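Local atomic coordinates of hydroxyethylthiazole kinase (Pyrococcus horikoshii, PDB entry 3HPD), a protein that probably catalyses the ATP-dependent phosphorylation of the hydroxyl group of 4-methyl-5-beta-hydroxyethylthiazole, a step of thiamine diphosphate biosynthesis. Residues F178-G183 and A217-G222; L17-T22 and E52-A57. All blocks are in the same frame, centred on the assembly; numbering follows the deposited sequence.

Contact 1. Residues F178-G183 and A217-G222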
ATOM      1  N   PHE A 178      17.939  26.980   7.893  1.00 16.15           N
ATOM      2  CA  PHE A 178      17.805  26.264   9.154  1.00 15.70           C
ATOM      3  C   PHE A 178      18.436  24.885   9.035  1.00 16.13           C
ATOM      4  O   PHE A 178      18.415  24.272   7.966  1.00 14.57           O
ATOM      5  CB  PHE A 178      16.330  26.095   9.527  1.00 18.78           C
ATOM      6  CG  PHE A 178      15.689  27.342  10.055  1.00 19.24           C
ATOM      7  CD1 PHE A 178      15.766  27.660  11.408  1.00 20.74           C
ATOM      8  CD2 PHE A 178      15.005  28.201   9.201  1.00 20.59           C
ATOM      9  CE1 PHE A 178      15.171  28.818  11.904  1.00 20.91           C
ATOM     10  CE2 PHE A 178      14.407  29.363   9.686  1.00 22.62           C
ATOM     11  CZ  PHE A 178      14.489  29.670  11.041  1.00 21.95           C
ATOM     12  N   ALA A 179      18.998  24.407  10.138  1.00 15.47           N
ATOM     13  CA  ALA A 179      19.606  23.086  10.188  1.00 16.50           C
ATOM     14  C   ALA A 179      18.792  22.268  11.180  1.00 16.23           C
ATOM     15  O   ALA A 179      18.510  22.729  12.286  1.00 14.84           O
ATOM     16  CB  ALA A 179      21.052  23.185  10.651  1.00 17.27           C
ATOM     17  N   VAL A 180      18.402  21.063  10.776  1.00 14.06           N
ATOM     18  CA  VAL A 180      17.619  20.182  11.637  1.00 14.63           C
ATOM     19  C   VAL A 180      18.453  18.957  11.982  1.00 14.24           C
ATOM     20  O   VAL A 180      18.905  18.242  11.089  1.00 13.35           O
ATOM     21  CB  VAL A 180      16.324  19.725  10.935  1.00 15.20           C
ATOM     22  CG1 VAL A 180      15.579  18.722  11.813  1.00 13.12           C
ATOM     23  CG2 VAL A 180      15.445  20.933  10.642  1.00 14.90           C
ATOM     24  N   TYR A 181      18.649  18.718  13.275  1.00 14.54           N
ATOM     25  CA  TYR A 181      19.460  17.590  13.732  1.00 15.89           C
ATOM     26  C   TYR A 181      18.656  16.382  14.208  1.00 16.33           C
ATOM     27  O   TYR A 181      19.236  15.337  14.512  1.00 16.52           O
ATOM     28  CB  TYR A 181      20.391  18.048  14.861  1.00 16.75           C
ATOM     29  CG  TYR A 181      21.277  19.210  14.479  1.00 19.15           C
ATOM     30  CD1 TYR A 181      22.397  19.021  13.670  1.00 21.58           C
ATOM     31  CD2 TYR A 181      20.973  20.504  14.891  1.00 22.45           C
ATOM     32  CE1 TYR A 181      23.191  20.098  13.276  1.00 24.73           C
ATOM     33  CE2 TYR A 181      21.758  21.588  14.503  1.00 24.96           C
ATOM     34  CZ  TYR A 181      22.864  21.377  13.696  1.00 24.07           C
ATOM     35  OH  TYR A 181      23.632  22.445  13.303  1.00 27.99           O
ATOM     36  N   ASN A 182      17.334  16.522  14.275  1.00 14.17           N
ATOM     37  CA  ASN A 182      16.474  15.430  14.723  1.00 15.62           C
ATOM     38  C   ASN A 182      16.376  14.304  13.700  1.00 15.34           C
ATOM     39  O   ASN A 182      16.593  14.516  12.504  1.00 16.00           O
ATOM     40  CB  ASN A 182      15.063  15.941  15.030  1.00 13.98           C
ATOM     41  CG  ASN A 182      15.032  16.890  16.210  1.00 16.13           C
ATOM     42  OD1 ASN A 182      14.783  18.088  16.054  1.00 14.46           O
ATOM     43  ND2 ASN A 182      15.292  16.358  17.402  1.00 14.39           N
ATOM     44  N   GLY A 183      16.043  13.110  14.186  1.00 15.34           N
ATOM     45  CA  GLY A 183      15.912  11.957  13.314  1.00 13.78           C
ATOM     46  C   GLY A 183      16.615  10.729  13.861  1.00 14.36           C
ATOM     47  O   GLY A 183      17.216  10.767  14.937  1.00 14.37           O
ATOM     48  N   ALA A 217       8.088  20.523   9.617  1.00 10.90           N
ATOM     49  CA  ALA A 217       7.809  19.147   9.213  1.00 11.81           C
ATOM     50  C   ALA A 217       8.992  18.237   9.525  1.00 11.61           C
ATOM     51  O   ALA A 217       8.818  17.123  10.019  1.00 10.61           O
ATOM     52  CB  ALA A 217       7.492  19.095   7.725  1.00 10.39           C
ATOM     53  N   LEU A 218      10.196  18.723   9.242  1.00 10.86           N
ATOM     54  CA  LEU A 218      11.408  17.950   9.482  1.00 11.86           C
ATOM     55  C   LEU A 218      11.671  17.726  10.965  1.00 12.13           C
ATOM     56  O   LEU A 218      12.093  16.643  11.366  1.00 12.24           O
ATOM     57  CB  LEU A 218      12.605  18.641   8.822  1.00 10.94           C
ATOM     58  CG  LEU A 218      12.622  18.514   7.295  1.00 11.18           C
ATOM     59  CD1 LEU A 218      13.459  19.624   6.680  1.00 14.42           C
ATOM     60  CD2 LEU A 218      13.159  17.141   6.906  1.00 13.40           C
ATOM     61  N   VAL A 219      11.421  18.747  11.779  1.00 11.35           N
ATOM     62  CA  VAL A 219      11.629  18.624  13.216  1.00 11.04           C
ATOM     63  C   VAL A 219      10.597  17.669  13.808  1.00 11.09           C
ATOM     64  O   VAL A 219      10.932  16.761  14.567  1.00  9.69           O
ATOM     65  CB  VAL A 219      11.517  19.999  13.912  1.00 11.81           C
ATOM     66  CG1 VAL A 219      11.412  19.822  15.423  1.00 10.91           C
ATOM     67  CG2 VAL A 219      12.733  20.847  13.559  1.00  9.96           C
ATOM     68  N   THR A 220       9.336  17.873  13.447  1.00 11.16           N
ATOM     69  CA  THR A 220       8.265  17.024  13.950  1.00 12.51           C
ATOM     70  C   THR A 220       8.484  15.558  13.588  1.00 12.81           C
ATOM     71  O   THR A 220       8.377  14.678  14.443  1.00 11.41           O
ATOM     72  CB  THR A 220       6.899  17.487  13.404  1.00 14.20           C
ATOM     73  OG1 THR A 220       6.622  18.805  13.891  1.00 16.59           O
ATOM     74  CG2 THR A 220       5.793  16.551  13.857  1.00 16.79           C
ATOM     75  N   PHE A 221       8.795  15.292  12.325  1.00 10.87           N
ATOM     76  CA  PHE A 221       9.003  13.912  11.891  1.00 10.83           C
ATOM     77  C   PHE A 221      10.278  13.327  12.486  1.00 10.71           C
ATOM     78  O   PHE A 221      10.328  12.146  12.842  1.00  9.47           O
ATOM     79  CB  PHE A 221       9.073  13.834  10.365  1.00 10.21           C
ATOM     80  CG  PHE A 221       9.110  12.429   9.835  1.00 11.54           C
ATOM     81  CD1 PHE A 221       7.961  11.646   9.835  1.00 13.06           C
ATOM     82  CD2 PHE A 221      10.299  11.880   9.367  1.00 13.28           C
ATOM     83  CE1 PHE A 221       7.991  10.331   9.368  1.00 14.82           C
ATOM     84  CE2 PHE A 221      10.342  10.564   8.897  1.00 13.17           C
ATOM     85  CZ  PHE A 221       9.187   9.790   8.900  1.00 12.37           C
ATOM     86  N   GLY A 222      11.313  14.158  12.581  1.00 10.90           N
ATOM     87  CA  GLY A 222      12.576  13.707  13.139  1.00 11.26           C
ATOM     88  C   GLY A 222      12.420  13.285  14.588  1.00  9.89           C
ATOM     89  O   GLY A 222      13.004  12.291  15.025  1.00 10.88           O
TER
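V180 and N182, at the C-terminal end of strand 177-180 and in the loop that follows, pack on L218, V219 and G222 of helix 210-231, joining the antiparallel part of the central sheet of this ribokinase-like alpha/beta fold to a helix that covers it. V180 brings both of its methyls to one methyl of V219: CG1 and CG2 of V180 each lie 4.0 Å from V219 CG2. With CG1 anti to the backbone N (chi1 176°), V180 CG2 is turned beside its own N, where it also meets L218 CB at 4.1 Å. V171 and D169 of the neighbouring strand 169-172 border L218 as well, and the L218 side chain lies close to T165 and K118, both predicted to bind ATP, which places L218 beside the probable nucleotide site.

Further along the loop the chemistry becomes polar. N182 OD1 passes 3.8 Å from V219 CG1, but its hydrogen bond goes to K259 N, while ND2 is bonded to Y257 O and to E226 OE2; the buried amide is thus gripped at both ends. E226 stands one turn beyond G222 on the same helix, and its OE2 also takes the bond from G183 N. Since G222 has no side chain, N182 CB can settle directly against the helix backbone, 3.8 Å from G222 C. At the backbone angles of G183 (phi 133°) a CB would jam against N182 O, which calls for glycine; its CA makes a CA-H...O contact, G183 CA lying 3.4 Å from G222 O.

Contact 2. Residues L17-T22 and E52-A57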
ATOM      1  N   LEU A  17      -6.752  20.009   4.266  1.00 11.64           N
ATOM      2  CA  LEU A  17      -6.927  18.903   3.329  1.00 11.42           C
ATOM      3  C   LEU A  17      -5.721  18.960   2.396  1.00 12.08           C
ATOM      4  O   LEU A  17      -5.508  19.960   1.714  1.00 12.91           O
ATOM      5  CB  LEU A  17      -8.224  19.070   2.523  1.00 13.46           C
ATOM      6  CG  LEU A  17      -8.486  18.042   1.413  1.00 12.41           C
ATOM      7  CD1 LEU A  17      -8.509  16.636   2.001  1.00 13.39           C
ATOM      8  CD2 LEU A  17      -9.808  18.346   0.725  1.00 16.03           C
ATOM      9  N   VAL A  18      -4.930  17.893   2.375  1.00 10.44           N
ATOM     10  CA  VAL A  18      -3.736  17.861   1.542  1.00 10.37           C
ATOM     11  C   VAL A  18      -3.908  16.887   0.389  1.00 11.84           C
ATOM     12  O   VAL A  18      -4.004  15.676   0.589  1.00 10.57           O
ATOM     13  CB  VAL A  18      -2.494  17.466   2.381  1.00 11.82           C
ATOM     14  CG1 VAL A  18      -1.242  17.493   1.512  1.00 11.59           C
ATOM     15  CG2 VAL A  18      -2.348  18.418   3.562  1.00 11.53           C
ATOM     16  N   HIS A  19      -3.961  17.435  -0.820  1.00 11.50           N
ATOM     17  CA  HIS A  19      -4.130  16.645  -2.031  1.00 11.74           C
ATOM     18  C   HIS A  19      -2.803  16.037  -2.471  1.00 11.59           C
ATOM     19  O   HIS A  19      -1.841  16.759  -2.736  1.00 10.67           O
ATOM     20  CB  HIS A  19      -4.686  17.536  -3.145  1.00 12.70           C
ATOM     21  CG  HIS A  19      -4.843  16.841  -4.461  1.00 14.79           C
ATOM     22  ND1 HIS A  19      -5.083  17.521  -5.635  1.00 16.71           N
ATOM     23  CD2 HIS A  19      -4.794  15.527  -4.790  1.00 15.10           C
ATOM     24  CE1 HIS A  19      -5.172  16.658  -6.631  1.00 16.96           C
ATOM     25  NE2 HIS A  19      -5.001  15.441  -6.145  1.00 13.75           N
ATOM     26  N   ASN A  20      -2.756  14.709  -2.555  1.00 10.23           N
ATOM     27  CA  ASN A  20      -1.542  14.012  -2.970  1.00 11.10           C
ATOM     28  C   ASN A  20      -1.681  13.329  -4.325  1.00 11.38           C
ATOM     29  O   ASN A  20      -2.636  12.586  -4.563  1.00 10.20           O
ATOM     30  CB  ASN A  20      -1.153  12.925  -1.949  1.00 10.35           C
ATOM     31  CG  ASN A  20      -0.742  13.489  -0.606  1.00 12.66           C
ATOM     32  OD1 ASN A  20       0.430  13.426  -0.224  1.00 15.48           O
ATOM     33  ND2 ASN A  20      -1.704  14.039   0.125  1.00 14.20           N
ATOM     34  N   ILE A  21      -0.733  13.607  -5.215  1.00  9.96           N
ATOM     35  CA  ILE A  21      -0.663  12.955  -6.519  1.00 11.41           C
ATOM     36  C   ILE A  21       0.679  12.297  -6.246  1.00 11.28           C
ATOM     37  O   ILE A  21       1.738  12.885  -6.463  1.00 10.16           O
ATOM     38  CB  ILE A  21      -0.570  13.968  -7.662  1.00 13.86           C
ATOM     39  CG1 ILE A  21      -1.798  14.884  -7.623  1.00 13.85           C
ATOM     40  CG2 ILE A  21      -0.497  13.233  -8.996  1.00 14.13           C
ATOM     41  CD1 ILE A  21      -1.779  16.000  -8.644  1.00 17.84           C
ATOM     42  N   THR A  22       0.622  11.072  -5.743  1.00 11.94           N
ATOM     43  CA  THR A  22       1.830  10.404  -5.303  1.00 11.20           C
ATOM     44  C   THR A  22       2.151   9.029  -5.897  1.00 10.28           C
ATOM     45  O   THR A  22       1.521   8.595  -6.864  1.00 10.92           O
ATOM     46  CB  THR A  22       1.779  10.349  -3.758  1.00  9.93           C
ATOM     47  OG1 THR A  22       3.043   9.943  -3.233  1.00 12.07           O
ATOM     48  CG2 THR A  22       0.678   9.391  -3.297  1.00 11.47           C
ATOM     49  N   GLU A  52     -11.433  20.236  -9.619  1.00 14.77           N
ATOM     50  CA  GLU A  52     -12.324  20.231  -8.463  1.00 14.28           C
ATOM     51  C   GLU A  52     -11.630  19.798  -7.176  1.00 13.18           C
ATOM     52  O   GLU A  52     -11.918  20.328  -6.103  1.00 12.95           O
ATOM     53  CB  GLU A  52     -13.527  19.327  -8.728  1.00 14.91           C
ATOM     54  CG  GLU A  52     -14.476  19.882  -9.774  1.00 20.65           C
ATOM     55  CD  GLU A  52     -15.543  18.884 -10.176  1.00 20.73           C
ATOM     56  OE1 GLU A  52     -16.385  18.538  -9.327  1.00 21.65           O
ATOM     57  OE2 GLU A  52     -15.530  18.444 -11.343  1.00 26.03           O
ATOM     58  N   MET A  53     -10.711  18.846  -7.283  1.00 13.57           N
ATOM     59  CA  MET A  53     -10.005  18.361  -6.103  1.00 12.65           C
ATOM     60  C   MET A  53      -8.997  19.391  -5.578  1.00 12.08           C
ATOM     61  O   MET A  53      -8.897  19.608  -4.371  1.00 13.08           O
ATOM     62  CB  MET A  53      -9.301  17.035  -6.420  1.00 15.62           C
ATOM     63  CG  MET A  53      -9.056  16.170  -5.195  1.00 18.98           C
ATOM     64  SD  MET A  53     -10.596  15.762  -4.334  1.00 20.02           S
ATOM     65  CE  MET A  53     -11.003  14.165  -5.062  1.00 17.41           C
ATOM     66  N   ILE A  54      -8.262  20.034  -6.479  1.00 11.91           N
ATOM     67  CA  ILE A  54      -7.278  21.035  -6.070  1.00 12.98           C
ATOM     68  C   ILE A  54      -7.984  22.272  -5.509  1.00 13.22           C
ATOM     69  O   ILE A  54      -7.444  22.977  -4.656  1.00 14.08           O
ATOM     70  CB  ILE A  54      -6.364  21.423  -7.251  1.00 11.76           C
ATOM     71  CG1 ILE A  54      -5.575  20.188  -7.706  1.00 14.05           C
ATOM     72  CG2 ILE A  54      -5.388  22.526  -6.830  1.00 13.72           C
ATOM     73  CD1 ILE A  54      -4.722  20.411  -8.932  1.00 12.04           C
ATOM     74  N   ARG A  55      -9.198  22.523  -5.988  1.00 13.02           N
ATOM     75  CA  ARG A  55      -9.996  23.651  -5.512  1.00 12.96           C
ATOM     76  C   ARG A  55     -10.404  23.365  -4.073  1.00 13.36           C
ATOM     77  O   ARG A  55     -10.462  24.257  -3.223  1.00 12.53           O
ATOM     78  CB  ARG A  55     -11.261  23.798  -6.354  1.00 13.45           C
ATOM     79  CG  ARG A  55     -11.071  24.450  -7.709  1.00 12.78           C
ATOM     80  CD  ARG A  55     -12.393  24.456  -8.461  1.00 15.63           C
ATOM     81  NE  ARG A  55     -12.371  25.313  -9.645  1.00 15.59           N
ATOM     82  CZ  ARG A  55     -13.453  25.615 -10.355  1.00 18.04           C
ATOM     83  NH1 ARG A  55     -14.636  25.128  -9.998  1.00 16.00           N
ATOM     84  NH2 ARG A  55     -13.358  26.410 -11.413  1.00 20.17           N
ATOM     85  N   LEU A  56     -10.696  22.096  -3.822  1.00 13.21           N
ATOM     86  CA  LEU A  56     -11.126  21.624  -2.516  1.00 14.44           C
ATOM     87  C   LEU A  56      -9.973  21.607  -1.513  1.00 14.33           C
ATOM     88  O   LEU A  56     -10.159  21.916  -0.335  1.00 13.24           O
ATOM     89  CB  LEU A  56     -11.700  20.212  -2.673  1.00 16.73           C
ATOM     90  CG  LEU A  56     -13.009  19.814  -1.996  1.00 22.79           C
ATOM     91  CD1 LEU A  56     -14.044  20.904  -2.166  1.00 23.11           C
ATOM     92  CD2 LEU A  56     -13.497  18.504  -2.608  1.00 23.09           C
ATOM     93  N   ALA A  57      -8.785  21.262  -2.000  1.00 12.85           N
ATOM     94  CA  ALA A  57      -7.584  21.155  -1.172  1.00 14.89           C
ATOM     95  C   ALA A  57      -6.976  22.463  -0.686  1.00 14.25           C
ATOM     96  O   ALA A  57      -7.249  23.534  -1.223  1.00 13.84           O
ATOM     97  CB  ALA A  57      -6.521  20.354  -1.920  1.00 16.96           C
TER
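The imidazole of H19 has M53 over one face and I54 at its edge. M53 CG sits almost exactly above the ring centre, 4.1 Å from the centroid and 4° off the normal, a CH-pi contact in which the two side chains cross at about a right angle. M53 CB comes over the same face, 4.2 Å from H19 CE1; beyond CG the methionine bends, chi2 of 59° turning SD off the line of the chain, and the sulfur and methyl lie farther from the strand. I54 approaches in the ring plane, its CG1 3.4 Å from H19 ND1 and 3.7 Å from H19 CE1. This methylene therefore occupies the rim at ND1, a buried nitrogen with no polar partner in the model, whereas NE2 is hydrogen-bonded to A44 O, which fixes the ring from its other nitrogen.

Nearer the backbone, H19 CB meets A57 CB at 3.6 Å, just where the helix ends. L17, two residues back on the strand and pointing to the same side, reaches the last turn with CD2, which touches L56 O at 3.7 Å. Here the contact nears the surface, and A98 and T99 of the second subunit pack on L56 and M53.

Strand 17-21 and helix 52-56 run at 144°, their axes 8.5 Å apart. Helix 50-56 is the connection of a beta-alpha-beta crossover between the parallel strands 40-43 and 59-63, which flank strand 17-21 on its two sides; H19 and L17 are the residues with which the bridged middle strand meets the helix, within the parallel alpha/beta part of the ribokinase-like fold.

In the fold
Both contacts lay a helix on the same mixed sheet, but on opposite sides of the centre of the chain, with nearest atoms about 11 Å apart. Contact 1 belongs to the antiparallel part and is buried, apart from the partly exposed G183; contact 2, in the parallel part, reaches the surface at L56, where a second subunit packs. No hydrogen bond crosses either pair of segments. In contact 1 valine methyls and a helix glycine allow close approach, and the N182 amide is bonded at both O and N outside the segments; in contact 2 an imidazole is central, L17 and A57 adding to it, and its ND1 is buried without a partner. Each lies near a predicted site, for ATP and for substrate respectively.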